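Local coordinates for protein DynE8 (PDB 4AMM) that probably transfers acyl units as the acyltransferase domain of the iterative polyketide synthase in the biosynthesis of the enediyne dynemicin, at residues V366-G371 with A376-G381; V236-D239 with V245-A248; L72-L75 with R81-D84; V146-I151 with R199-A204; P304-S307 with A312-A315. All blocks are in the same frame, centred on the assembly; numbering follows the deposited sequence. Where two conformers were deposited one is given.

Contact 1: residues V366-G371 with A376-G381; sequences VSLDAG and AGMAAG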
loop_
_atom_site.group_PDB
_atom_site.type_symbol
_atom_site.label_atom_id
_atom_site.label_comp_id
_atom_site.label_asym_id
_atom_site.label_seq_id
_atom_site.Cartn_x
_atom_site.Cartn_y
_atom_site.Cartn_z
ATOM N N VAL A 366 -1.626 -0.268 -6.879
ATOM C CA VAL A 366 -1.951 -1.678 -6.859
ATOM C C VAL A 366 -1.167 -2.367 -5.781
ATOM O O VAL A 366 -0.032 -1.909 -5.489
ATOM C CB VAL A 366 -1.687 -2.267 -8.254
ATOM C CG1 VAL A 366 -0.260 -2.145 -8.624
ATOM C CG2 VAL A 366 -2.148 -3.701 -8.359
ATOM N N SER A 367 -1.675 -3.384 -5.112
ATOM C CA SER A 367 -0.957 -4.024 -4.020
ATOM C C SER A 367 -0.421 -5.363 -4.462
ATOM O O SER A 367 -1.129 -6.177 -5.109
ATOM C CB SER A 367 -1.934 -4.231 -2.833
ATOM O OG SER A 367 -1.206 -4.871 -1.791
ATOM N N LEU A 368 0.805 -5.680 -4.068
ATOM C CA LEU A 368 1.347 -7.016 -4.199
ATOM C C LEU A 368 0.641 -8.006 -3.296
ATOM O O LEU A 368 0.790 -9.210 -3.554
ATOM C CB LEU A 368 2.830 -6.995 -3.788
ATOM C CG LEU A 368 3.736 -6.433 -4.863
ATOM C CD1 LEU A 368 5.082 -6.093 -4.265
ATOM C CD2 LEU A 368 3.934 -7.439 -6.058
ATOM N N ASP A 369 -0.025 -7.560 -2.213
ATOM C CA ASP A 369 -0.788 -8.464 -1.317
ATOM C C ASP A 369 0.086 -9.611 -0.830
ATOM O O ASP A 369 -0.218 -10.769 -1.018
ATOM C CB ASP A 369 -2.092 -8.885 -1.953
ATOM C CG ASP A 369 -3.059 -9.470 -0.954
ATOM O OD1 ASP A 369 -2.826 -9.401 0.302
ATOM O OD2 ASP A 369 -4.104 -9.984 -1.455
ATOM N N ALA A 370 1.252 -9.253 -0.296
ATOM C CA ALA A 370 2.271 -10.245 0.108
ATOM C C ALA A 370 1.752 -11.139 1.256
ATOM O O ALA A 370 1.171 -10.649 2.213
ATOM C CB ALA A 370 3.582 -9.572 0.536
ATOM N N GLY A 371 1.950 -12.434 1.096
ATOM C CA GLY A 371 1.457 -13.431 2.061
ATOM C C GLY A 371 0.037 -13.915 1.835
ATOM O O GLY A 371 -0.470 -14.708 2.637
ATOM N N ALA A 376 -3.428 -13.110 -6.949
ATOM C CA ALA A 376 -3.969 -11.941 -7.643
ATOM C C ALA A 376 -3.014 -10.759 -7.478
ATOM O O ALA A 376 -2.623 -10.131 -8.489
ATOM C CB ALA A 376 -5.391 -11.588 -7.094
ATOM N N GLY A 377 -2.655 -10.433 -6.237
ATOM C CA GLY A 377 -1.849 -9.236 -5.978
ATOM C C GLY A 377 -0.426 -9.391 -6.492
ATOM O O GLY A 377 0.069 -8.447 -7.066
ATOM N N MET A 378 0.212 -10.560 -6.263
ATOM C CA MET A 378 1.575 -10.723 -6.717
ATOM C C MET A 378 1.564 -10.624 -8.233
ATOM O O MET A 378 2.431 -9.956 -8.751
ATOM C CB MET A 378 2.311 -11.956 -6.200
ATOM C CG MET A 378 2.243 -12.139 -4.677
ATOM S SD MET A 378 3.019 -10.941 -3.583
ATOM C CE MET A 378 4.588 -11.136 -4.393
ATOM N N ALA A 379 0.576 -11.174 -8.937
ATOM C CA ALA A 379 0.573 -11.002 -10.394
ATOM C C ALA A 379 0.315 -9.609 -10.799
ATOM O O ALA A 379 1.068 -9.076 -11.666
ATOM C CB ALA A 379 -0.479 -11.906 -11.063
ATOM N N ALA A 380 -0.655 -8.899 -10.265
ATOM C CA ALA A 380 -0.950 -7.549 -10.704
ATOM C C ALA A 380 0.155 -6.547 -10.344
ATOM O O ALA A 380 0.491 -5.664 -11.110
ATOM C CB ALA A 380 -2.353 -7.106 -10.113
ATOM N N GLY A 381 0.681 -6.649 -9.141
ATOM C CA GLY A 381 1.771 -5.822 -8.691
ATOM C C GLY A 381 3.016 -6.080 -9.524
ATOM O O GLY A 381 3.707 -5.100 -9.833
HETATM O O HOH W 1 -0.774 -11.916 -3.813
HETATM O O HOH W 2 -3.797 -11.449 -3.814
#

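Contact 2: residues V236-D239 with V245-A248; sequences VAVD and VVVA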
loop_
_atom_site.group_PDB
_atom_site.type_symbol
_atom_site.label_atom_id
_atom_site.label_comp_id
_atom_site.label_asym_id
_atom_site.label_seq_id
_atom_site.Cartn_x
_atom_site.Cartn_y
_atom_site.Cartn_z
ATOM N N VAL A 236 -6.852 14.933 15.816
ATOM C CA VAL A 236 -6.609 14.204 14.578
ATOM C C VAL A 236 -5.590 13.127 14.791
ATOM O O VAL A 236 -4.486 13.378 15.361
ATOM C CB VAL A 236 -6.125 15.192 13.508
ATOM C CG1 VAL A 236 -5.741 14.491 12.242
ATOM C CG2 VAL A 236 -7.269 16.179 13.123
ATOM N N ALA A 237 -5.924 11.902 14.380
ATOM C CA ALA A 237 -5.075 10.761 14.484
ATOM C C ALA A 237 -4.519 10.367 13.140
ATOM O O ALA A 237 -3.330 10.012 13.061
ATOM C CB ALA A 237 -5.931 9.592 15.092
ATOM N N VAL A 238 -5.346 10.401 12.068
ATOM C CA VAL A 238 -4.858 9.901 10.788
ATOM C C VAL A 238 -5.420 10.861 9.737
ATOM O O VAL A 238 -6.630 11.033 9.602
ATOM C CB VAL A 238 -5.380 8.485 10.513
ATOM C CG1 VAL A 238 -4.866 7.982 9.115
ATOM C CG2 VAL A 238 -5.022 7.497 11.635
ATOM N N ASP A 239 -4.547 11.519 8.983
ATOM C CA ASP A 239 -4.966 12.417 7.854
ATOM C C ASP A 239 -4.761 11.658 6.587
ATOM O O ASP A 239 -3.626 11.571 6.041
ATOM C CB ASP A 239 -4.140 13.695 7.853
ATOM C CG ASP A 239 -4.504 14.605 6.721
ATOM O OD1 ASP A 239 -5.526 14.381 6.014
ATOM O OD2 ASP A 239 -3.633 15.535 6.481
ATOM N N VAL A 245 -10.504 11.554 7.312
ATOM C CA VAL A 245 -9.622 11.968 8.462
ATOM C C VAL A 245 -10.171 11.206 9.660
ATOM O O VAL A 245 -11.430 11.148 9.901
ATOM C CB VAL A 245 -9.698 13.413 8.669
ATOM C CG1 VAL A 245 -8.833 13.811 9.930
ATOM C CG2 VAL A 245 -9.095 14.136 7.444
ATOM N N VAL A 246 -9.309 10.612 10.446
ATOM C CA VAL A 246 -9.685 9.813 11.635
ATOM C C VAL A 246 -9.325 10.665 12.836
ATOM O O VAL A 246 -8.168 11.173 12.913
ATOM C CB VAL A 246 -9.030 8.487 11.668
ATOM C CG1 VAL A 246 -9.452 7.643 12.900
ATOM C CG2 VAL A 246 -9.296 7.691 10.385
ATOM N N VAL A 247 -10.193 10.834 13.786
ATOM C CA VAL A 247 -9.951 11.449 15.096
ATOM C C VAL A 247 -9.948 10.421 16.192
ATOM O O VAL A 247 -10.416 9.277 16.000
ATOM C CB VAL A 247 -10.917 12.602 15.453
ATOM C CG1 VAL A 247 -10.833 13.703 14.376
ATOM C CG2 VAL A 247 -12.367 12.083 15.613
ATOM N N ALA A 248 -9.309 10.764 17.304
ATOM C CA ALA A 248 -9.100 9.805 18.417
ATOM C C ALA A 248 -9.232 10.541 19.723
ATOM O O ALA A 248 -8.966 11.723 19.862
ATOM C CB ALA A 248 -7.759 9.134 18.312
#

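Contact 3: residues L72-L75 with R81-D84; sequences LGHL and RLLD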
loop_
_atom_site.group_PDB
_atom_site.type_symbol
_atom_site.label_atom_id
_atom_site.label_comp_id
_atom_site.label_asym_id
_atom_site.label_seq_id
_atom_site.Cartn_x
_atom_site.Cartn_y
_atom_site.Cartn_z
ATOM N N LEU A 72 -4.712 -3.185 -27.515
ATOM C CA LEU A 72 -4.715 -2.895 -28.959
ATOM C C LEU A 72 -5.598 -1.711 -29.295
ATOM O O LEU A 72 -5.197 -0.851 -30.081
ATOM C CB LEU A 72 -5.183 -4.105 -29.776
ATOM C CG LEU A 72 -4.164 -5.256 -29.835
ATOM C CD1 LEU A 72 -4.673 -6.630 -30.162
ATOM C CD2 LEU A 72 -3.001 -4.894 -30.786
ATOM N N GLY A 73 -6.731 -1.584 -28.639
ATOM C CA GLY A 73 -7.596 -0.442 -28.917
ATOM C C GLY A 73 -6.911 0.840 -28.532
ATOM O O GLY A 73 -7.005 1.842 -29.244
ATOM N N HIS A 74 -6.228 0.833 -27.358
ATOM C CA HIS A 74 -5.497 1.956 -26.877
ATOM C C HIS A 74 -4.398 2.364 -27.867
ATOM O O HIS A 74 -4.283 3.565 -28.221
ATOM C CB HIS A 74 -4.851 1.623 -25.499
ATOM C CG HIS A 74 -4.215 2.806 -24.807
ATOM N ND1 HIS A 74 -2.839 3.011 -24.680
ATOM C CD2 HIS A 74 -4.792 3.815 -24.126
ATOM C CE1 HIS A 74 -2.615 4.116 -23.989
ATOM N NE2 HIS A 74 -3.788 4.628 -23.647
ATOM N N LEU A 75 -3.586 1.388 -28.311
ATOM C CA LEU A 75 -2.500 1.715 -29.244
ATOM C C LEU A 75 -3.158 2.238 -30.561
ATOM O O LEU A 75 -2.565 3.120 -31.196
ATOM C CB LEU A 75 -1.655 0.471 -29.510
ATOM C CG LEU A 75 -0.839 -0.071 -28.328
ATOM C CD1 LEU A 75 -0.254 -1.424 -28.664
ATOM C CD2 LEU A 75 0.257 0.930 -28.009
ATOM N N ARG A 81 -0.005 4.917 -22.858
ATOM C CA ARG A 81 0.030 4.704 -21.394
ATOM C C ARG A 81 -1.371 4.374 -20.911
ATOM O O ARG A 81 -2.239 5.286 -20.887
ATOM C CB ARG A 81 0.514 5.971 -20.698
ATOM C CG ARG A 81 0.834 5.748 -19.193
ATOM C CD ARG A 81 1.371 6.910 -18.449
ATOM N NE ARG A 81 2.604 7.397 -19.063
ATOM C CZ ARG A 81 3.303 8.413 -18.558
ATOM N NH1 ARG A 81 2.885 9.001 -17.442
ATOM N NH2 ARG A 81 4.406 8.823 -19.152
ATOM N N LEU A 82 -1.602 3.131 -20.512
ATOM C CA LEU A 82 -2.892 2.618 -20.013
ATOM C C LEU A 82 -2.533 1.967 -18.680
ATOM O O LEU A 82 -1.851 0.919 -18.692
ATOM C CB LEU A 82 -3.499 1.654 -21.006
ATOM C CG LEU A 82 -4.949 1.249 -20.674
ATOM C CD1 LEU A 82 -5.433 0.221 -21.729
ATOM C CD2 LEU A 82 -5.209 0.684 -19.303
ATOM N N LEU A 83 -2.922 2.520 -17.539
ATOM C CA LEU A 83 -2.561 1.968 -16.247
ATOM C C LEU A 83 -3.903 1.666 -15.569
ATOM O O LEU A 83 -4.522 2.628 -15.114
ATOM C CB LEU A 83 -1.729 2.957 -15.435
ATOM C CG LEU A 83 -0.431 3.493 -16.103
ATOM C CD1 LEU A 83 0.196 4.456 -15.127
ATOM C CD2 LEU A 83 0.480 2.297 -16.405
ATOM N N ASP A 84 -4.363 0.437 -15.609
ATOM C CA ASP A 84 -5.654 0.125 -14.918
ATOM C C ASP A 84 -5.337 -0.864 -13.794
ATOM O O ASP A 84 -5.402 -2.075 -13.970
ATOM C CB ASP A 84 -6.645 -0.447 -15.905
ATOM C CG ASP A 84 -8.006 -0.544 -15.277
ATOM O OD1 ASP A 84 -8.114 -0.514 -13.991
ATOM O OD2 ASP A 84 -8.969 -0.697 -16.076
#

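Contact 4: residues V146-I151 with R199-A204; sequences VAQPAI and RARGEA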
loop_
_atom_site.group_PDB
_atom_site.type_symbol
_atom_site.label_atom_id
_atom_site.label_comp_id
_atom_site.label_asym_id
_atom_site.label_seq_id
_atom_site.Cartn_x
_atom_site.Cartn_y
_atom_site.Cartn_z
ATOM N N VAL A 146 -0.035 -9.025 18.204
ATOM C CA VAL A 146 0.120 -10.132 17.244
ATOM C C VAL A 146 0.173 -9.503 15.840
ATOM O O VAL A 146 1.039 -9.897 15.047
ATOM C CB VAL A 146 -1.080 -11.136 17.314
ATOM C CG1 VAL A 146 -1.041 -12.125 16.153
ATOM C CG2 VAL A 146 -1.059 -11.899 18.676
ATOM N N ALA A 147 -0.656 -8.511 15.539
ATOM C CA ALA A 147 -0.769 -8.002 14.168
ATOM C C ALA A 147 0.455 -7.247 13.739
ATOM O O ALA A 147 0.822 -7.380 12.530
ATOM C CB ALA A 147 -1.978 -7.124 14.061
ATOM N N GLN A 148 1.069 -6.451 14.591
ATOM C CA GLN A 148 2.170 -5.606 14.119
ATOM C C GLN A 148 3.322 -6.445 13.590
ATOM O O GLN A 148 3.741 -6.188 12.417
ATOM C CB GLN A 148 2.590 -4.588 15.174
ATOM C CG GLN A 148 1.471 -3.539 15.455
ATOM C CD GLN A 148 1.989 -2.336 16.160
ATOM O OE1 GLN A 148 3.127 -1.949 16.039
ATOM N NE2 GLN A 148 1.116 -1.710 16.996
ATOM N N PRO A 149 3.826 -7.419 14.298
ATOM C CA PRO A 149 4.934 -8.237 13.719
ATOM C C PRO A 149 4.449 -9.051 12.544
ATOM O O PRO A 149 5.253 -9.287 11.612
ATOM C CB PRO A 149 5.445 -9.057 14.884
ATOM C CG PRO A 149 4.261 -9.044 15.922
ATOM C CD PRO A 149 3.595 -7.723 15.731
ATOM N N ALA A 150 3.209 -9.531 12.538
ATOM C CA ALA A 150 2.689 -10.267 11.377
ATOM C C ALA A 150 2.695 -9.427 10.142
ATOM O O ALA A 150 3.184 -9.914 9.070
ATOM C CB ALA A 150 1.330 -10.793 11.639
ATOM N N ILE A 151 2.205 -8.193 10.216
ATOM C CA ILE A 151 2.174 -7.329 9.025
ATOM C C ILE A 151 3.604 -7.038 8.594
ATOM O O ILE A 151 3.895 -7.040 7.355
ATOM C CB ILE A 151 1.498 -6.054 9.411
ATOM C CG1 ILE A 151 -0.016 -6.392 9.584
ATOM C CG2 ILE A 151 1.662 -4.956 8.345
ATOM C CD1 ILE A 151 -0.811 -5.248 10.342
ATOM N N ARG A 199 7.658 -6.298 17.042
ATOM C CA ARG A 199 7.096 -7.108 18.147
ATOM C C ARG A 199 7.103 -6.168 19.361
ATOM O O ARG A 199 6.109 -6.137 20.078
ATOM C CB ARG A 199 8.034 -8.287 18.425
ATOM C CG ARG A 199 8.071 -9.333 17.436
ATOM C CD ARG A 199 8.856 -10.609 18.004
ATOM N NE ARG A 199 8.929 -11.567 16.912
ATOM C CZ ARG A 199 7.869 -12.211 16.428
ATOM N NH1 ARG A 199 6.662 -12.037 16.995
ATOM N NH2 ARG A 199 8.024 -13.046 15.394
ATOM N N ALA A 200 8.145 -5.413 19.611
ATOM C CA ALA A 200 8.164 -4.574 20.809
ATOM C C ALA A 200 7.083 -3.481 20.711
ATOM O O ALA A 200 6.448 -3.112 21.732
ATOM C CB ALA A 200 9.596 -3.972 20.991
ATOM N N ARG A 201 6.909 -2.937 19.534
ATOM C CA ARG A 201 5.997 -1.820 19.303
ATOM C C ARG A 201 4.584 -2.346 19.489
ATOM O O ARG A 201 3.762 -1.690 20.154
ATOM C CB ARG A 201 6.170 -1.296 17.879
ATOM C CG ARG A 201 5.341 -0.042 17.522
ATOM C CD ARG A 201 5.675 0.353 16.082
ATOM N NE ARG A 201 5.113 1.661 15.682
ATOM C CZ ARG A 201 3.877 1.812 15.208
ATOM N NH1 ARG A 201 3.006 0.806 15.173
ATOM N NH2 ARG A 201 3.506 3.011 14.769
ATOM N N GLY A 202 4.250 -3.511 18.966
ATOM C CA GLY A 202 2.915 -4.047 19.163
ATOM C C GLY A 202 2.671 -4.406 20.601
ATOM O O GLY A 202 1.559 -4.123 21.132
ATOM N N GLU A 203 3.667 -4.933 21.294
ATOM C CA GLU A 203 3.480 -5.217 22.762
ATOM C C GLU A 203 3.228 -3.881 23.499
ATOM O O GLU A 203 2.257 -3.778 24.299
ATOM C CB GLU A 203 4.702 -5.955 23.277
ATOM C CG GLU A 203 4.677 -6.222 24.822
ATOM C CD GLU A 203 6.013 -6.788 25.391
ATOM O OE1 GLU A 203 6.999 -6.034 25.536
ATOM O OE2 GLU A 203 6.078 -8.003 25.670
ATOM N N ALA A 204 4.010 -2.841 23.186
ATOM C CA ALA A 204 3.862 -1.527 23.960
ATOM C C ALA A 204 2.459 -0.955 23.657
ATOM O O ALA A 204 1.728 -0.518 24.560
ATOM C CB ALA A 204 4.949 -0.540 23.564
#

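Contact 5: residues P304-S307 with A312-A315; sequences PVAS and AWWA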
loop_
_atom_site.group_PDB
_atom_site.type_symbol
_atom_site.label_atom_id
_atom_site.label_comp_id
_atom_site.label_asym_id
_atom_site.label_seq_id
_atom_site.Cartn_x
_atom_site.Cartn_y
_atom_site.Cartn_z
ATOM N N PRO A 304 14.958 7.285 -0.755
ATOM C CA PRO A 304 14.042 8.320 -0.255
ATOM C C PRO A 304 12.829 7.701 0.479
ATOM O O PRO A 304 12.191 6.790 -0.039
ATOM C CB PRO A 304 13.575 9.030 -1.512
ATOM C CG PRO A 304 14.820 8.807 -2.409
ATOM C CD PRO A 304 15.122 7.433 -2.242
ATOM N N VAL A 305 12.576 8.247 1.654
ATOM C CA VAL A 305 11.392 7.876 2.475
ATOM C C VAL A 305 10.593 9.130 2.775
ATOM O O VAL A 305 11.142 10.063 3.344
ATOM C CB VAL A 305 11.839 7.205 3.747
ATOM C CG1 VAL A 305 10.539 6.822 4.581
ATOM C CG2 VAL A 305 12.562 5.923 3.471
ATOM N N ALA A 306 9.319 9.223 2.333
ATOM C CA ALA A 306 8.444 10.337 2.675
ATOM C C ALA A 306 7.770 9.943 3.996
ATOM O O ALA A 306 7.042 8.944 4.013
ATOM C CB ALA A 306 7.397 10.509 1.572
ATOM N N SER A 307 8.067 10.638 5.064
ATOM C CA SER A 307 7.619 10.248 6.410
ATOM C C SER A 307 6.164 10.678 6.604
ATOM O O SER A 307 5.757 11.793 6.386
ATOM C CB SER A 307 8.471 10.972 7.400
ATOM O OG SER A 307 8.024 10.658 8.761
ATOM N N ALA A 312 7.341 15.045 5.602
ATOM C CA ALA A 312 8.502 15.569 4.830
ATOM C C ALA A 312 9.366 14.433 4.526
ATOM O O ALA A 312 9.305 13.316 5.018
ATOM C CB ALA A 312 9.275 16.610 5.677
ATOM N N TRP A 313 10.252 14.650 3.557
ATOM C CA TRP A 313 11.250 13.663 3.318
ATOM C C TRP A 313 12.148 13.389 4.521
ATOM O O TRP A 313 12.541 14.345 5.283
ATOM C CB TRP A 313 12.161 14.064 2.084
ATOM C CG TRP A 313 11.472 14.060 0.816
ATOM C CD1 TRP A 313 11.072 15.157 0.122
ATOM C CD2 TRP A 313 10.976 12.923 0.089
ATOM N NE1 TRP A 313 10.392 14.787 -1.004
ATOM C CE2 TRP A 313 10.345 13.426 -1.060
ATOM C CE3 TRP A 313 11.078 11.524 0.276
ATOM C CZ2 TRP A 313 9.785 12.591 -2.016
ATOM C CZ3 TRP A 313 10.527 10.700 -0.653
ATOM C CH2 TRP A 313 9.853 11.252 -1.802
ATOM N N TRP A 314 12.545 12.141 4.697
ATOM C CA TRP A 314 13.463 11.819 5.763
ATOM C C TRP A 314 14.810 12.446 5.375
ATOM O O TRP A 314 15.309 12.273 4.287
ATOM C CB TRP A 314 13.557 10.303 5.838
ATOM C CG TRP A 314 14.107 9.855 7.063
ATOM C CD1 TRP A 314 15.453 9.934 7.384
ATOM C CD2 TRP A 314 13.448 9.242 8.230
ATOM N NE1 TRP A 314 15.662 9.421 8.634
ATOM C CE2 TRP A 314 14.478 9.049 9.198
ATOM C CE3 TRP A 314 12.141 8.861 8.581
ATOM C CZ2 TRP A 314 14.253 8.464 10.406
ATOM C CZ3 TRP A 314 11.923 8.320 9.796
ATOM C CH2 TRP A 314 12.964 8.144 10.746
ATOM N N ALA A 315 15.370 13.204 6.306
ATOM C CA ALA A 315 16.706 13.771 6.021
ATOM C C ALA A 315 17.664 13.187 7.089
ATOM O O ALA A 315 17.989 12.006 7.035
ATOM C CB ALA A 315 16.622 15.284 6.015
HETATM O O HOH W 3 14.371 10.664 2.193
#

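Contact 1: residues V366-G371 with A376-G381
G377 presses its bare backbone against the turn that follows strand 365-367. Its CA lies 4.0 Å from D369 CB. A beta carbon at G377 would run into D369 CB and into the carbonyl oxygens of S367 and L368. Glycine thus lets helix and turn close in to 4.3 Å, from L368 CA to G377 CA. The closeness has a cost: two acceptors, S367 O and G377 O, stand 3.2 Å apart. G377 O is occupied by G381 N within the helix and also receives a CA-H...O contact from L368, with L368 CA 3.4 Å from G377 O.

One turn on, G381 meets the leucine branch. L368 CD2 lies 3.8 Å from G381 CA, where a side chain would again collide. V366 has CG2 anti to its own amide nitrogen, and this methyl meets A380 CB at 3.8 Å. In the conformer described, the M378 chain bends twice and brings its sulfur beside L368 and A370. M378 has two conformers, so its very short approach to L368 O is doubtful.

Water serves the first helical turn. One molecule links M378 N to D369 O, and another links G377 N to D369 OD2. S367 OG accepts from D369 N at 3.0 Å, an ST turn, and is also bonded to G351 O. D369 OD1 binds G351 N. Strand 365-367 borders strand 344-347 at the end of the parallel sheet, and W161 of helix 144-165 packs on both L368 and M378.

Contact 2: residues V236-D239 with V245-A248
V238 and V246 lie side by side on one face of a beta hairpin, with their CB atoms 3.8 Å apart. Both point the same way, and V246 also touches M215 and S217 of strand 213-218. V245 lies on the other face with D239, and V245 CG1 is met by V236 CG1 at 3.9 Å. Each of these two methyls is anti to its backbone nitrogen. A237 CB touches A248 CB at 3.7 Å.

A classic beta bulge interrupts the antiparallel ladder: A237 and V238 both face V246. V246 O accepts from A237 N at 2.8 Å and from V238 N at 3.0 Å, each donor tilted somewhat from the carbonyl plane. In return V246 N gives a straighter bond to V238 O, 2.8 Å long with an N-H...O angle of 171°.

At the polar edge D239 OD1 passes V245 CG2 at 3.9 Å. A salt bridge joins D239 OD2 to R334. The strand order of the sheet is that of a ferredoxin-like fold, consistent with the small subdomain of acyltransferases. One carbonyl thus satisfies two buried N-H groups, the valines and alanines make the side-chain contacts between the strands largely apolar, and the carboxylate is probably neutralised by its arginine.

Contact 3: residues L72-L75 with R81-D84
L82 CB sits over the face of the H74 imidazole, a CH-pi contact. It stands 3.8 Å from the ring centroid and only 1° off the ring normal. The rest of the leucine runs on past the ring, and L82 CD1 comes within 4.1 Å of H74 CB. The backbone of R81 meets the ring at its edge instead. R81 N lies close to the ring plane, 3.0 Å from H74 CE1, and R81 O is 3.2 Å from H74 NE2.

Torsions set up this fit. With H74 CG anti to the backbone nitrogen (chi1 -172°), the imidazole reaches from the helix to the strand. In L82, anti first and second torsions carry CD1 alongside H74 CB. Replacing H74 by alanine would probably leave L82 CB without its aromatic face and open a gap between helix and strand. R81 starts off away from the helix, and its guanidinium has a long, weak ion pair with D343.

L91 of strand 89-92 lies next to this pair. It touches H74, L75 and L82, and its backbone bonds to that of L82. A salt bridge from D84 to R70 also ties the strand to the helix. Helix 61-76 therefore packs against the last two strands of the antiparallel sheet, where 81-84 is an outermost strand and 89-92 its neighbour.

Contact 4: residues V146-I151 with R199-A204
Q148 and P149 face G202 and R199 where two helices pack antiparallel in the alpha/beta core of the acyltransferase domain. The short segment axes approach to 7.6 Å and run at 158° to each other. G202 permits this: Q148 CA is 5.3 Å from G202 CA, and a beta carbon on the glycine would be tight against Q148 CB. Helix 144-165 is kinked at P149, which has no N-H to bond to the turn before. The next bond, from A150 N to V146 O, is weak.

On the outer side P149 CB lies over one face of the R199 guanidinium and 3.7 Å from R199 CG. The two side chains cross at about a right angle, so proline carbons cover the arginine chain. R199 itself is exposed.

On the buried side R201 starts with CG anti to its backbone nitrogen (chi1 -176°) and then runs extended. This carries the guanidinium past the end of Q148. R201 NH2 bonds S176 OG, and S176 is the serine of a GxSxG pattern, consistent with the nucleophile elbow of this family. In related acyltransferases the arginine at such a site binds the carboxylate of the extender unit. Q148 is probably a second-shell residue for it, and Q148 NE2 is in turn anchored to T144 OG1. R201 NH1 donates to Q148 OE1 at 2.9 Å; the oxygen lies in the guanidinium plane, but NH1 stands above the amide plane, 52° out of it.

Contact 5: residues P304-S307 with A312-A315
V305 and W314 are joined by backbone bonding as the chain folds back on itself. W314 N donates to V305 O at 2.8 Å, with the donor almost straight beyond the oxygen (C=O...N angle 177°). S307 N donates to A312 O at 3.0 Å. Between these bonds A306 and W313 form a single bridge. A water adds a further link, accepting from V305 N and donating to W314 O.

Apolar and aromatic contacts gather on W313. Its CG is anti to the carbonyl carbon (chi1 -67°), and the indole doubles back beside residues 304-306. A306 CB lies over one face of the six-membered ring, 4.2 Å from its centroid and offset toward the rim, a CH-pi contact. P304 CB meets W313 CZ3 at 3.6 Å. With a leucine in place of W313 the aromatic face against A306 is gone, which would probably leave A306 CB and P304 CB poorly covered. W314 CB packs on V305 CB, and the W314 indole rests on L183 and V322.

S307 carries the hydroxyl of the contact, and its OG bonds E179 OE2 and the amides of V309 and T310. Strand 305-306 is outermost in the parallel sheet, next to 171-174, and loop 312-315 leads on to helix 319-328. Backbone bonds, direct and through water, thus hold the fold-back together, and the serine hydroxyl ties it to helix 178-185.

How the contacts relate
Along the chain the contacts follow in the order 3, 4, 2, 5, 1. Contacts 1 and 5 belong to the same parallel sheet, at its two outermost strands 365-367 and 305-306, with centres 25 Å apart. Contact 4 lies on helix 144-165, whose W161 also touches contact 1; their nearest atoms are about 7 Å apart. Contact 2 lies in the separate mixed sheet and contact 3 at the edge of the antiparallel one, on opposite sides of the chain's centre, 38 Å between centres. R201 of contact 4 touches the probable nucleophile elbow, and V238 of contact 2 and V305 of contact 5 lie near it. Contact 3 belongs to the remote N-terminal part.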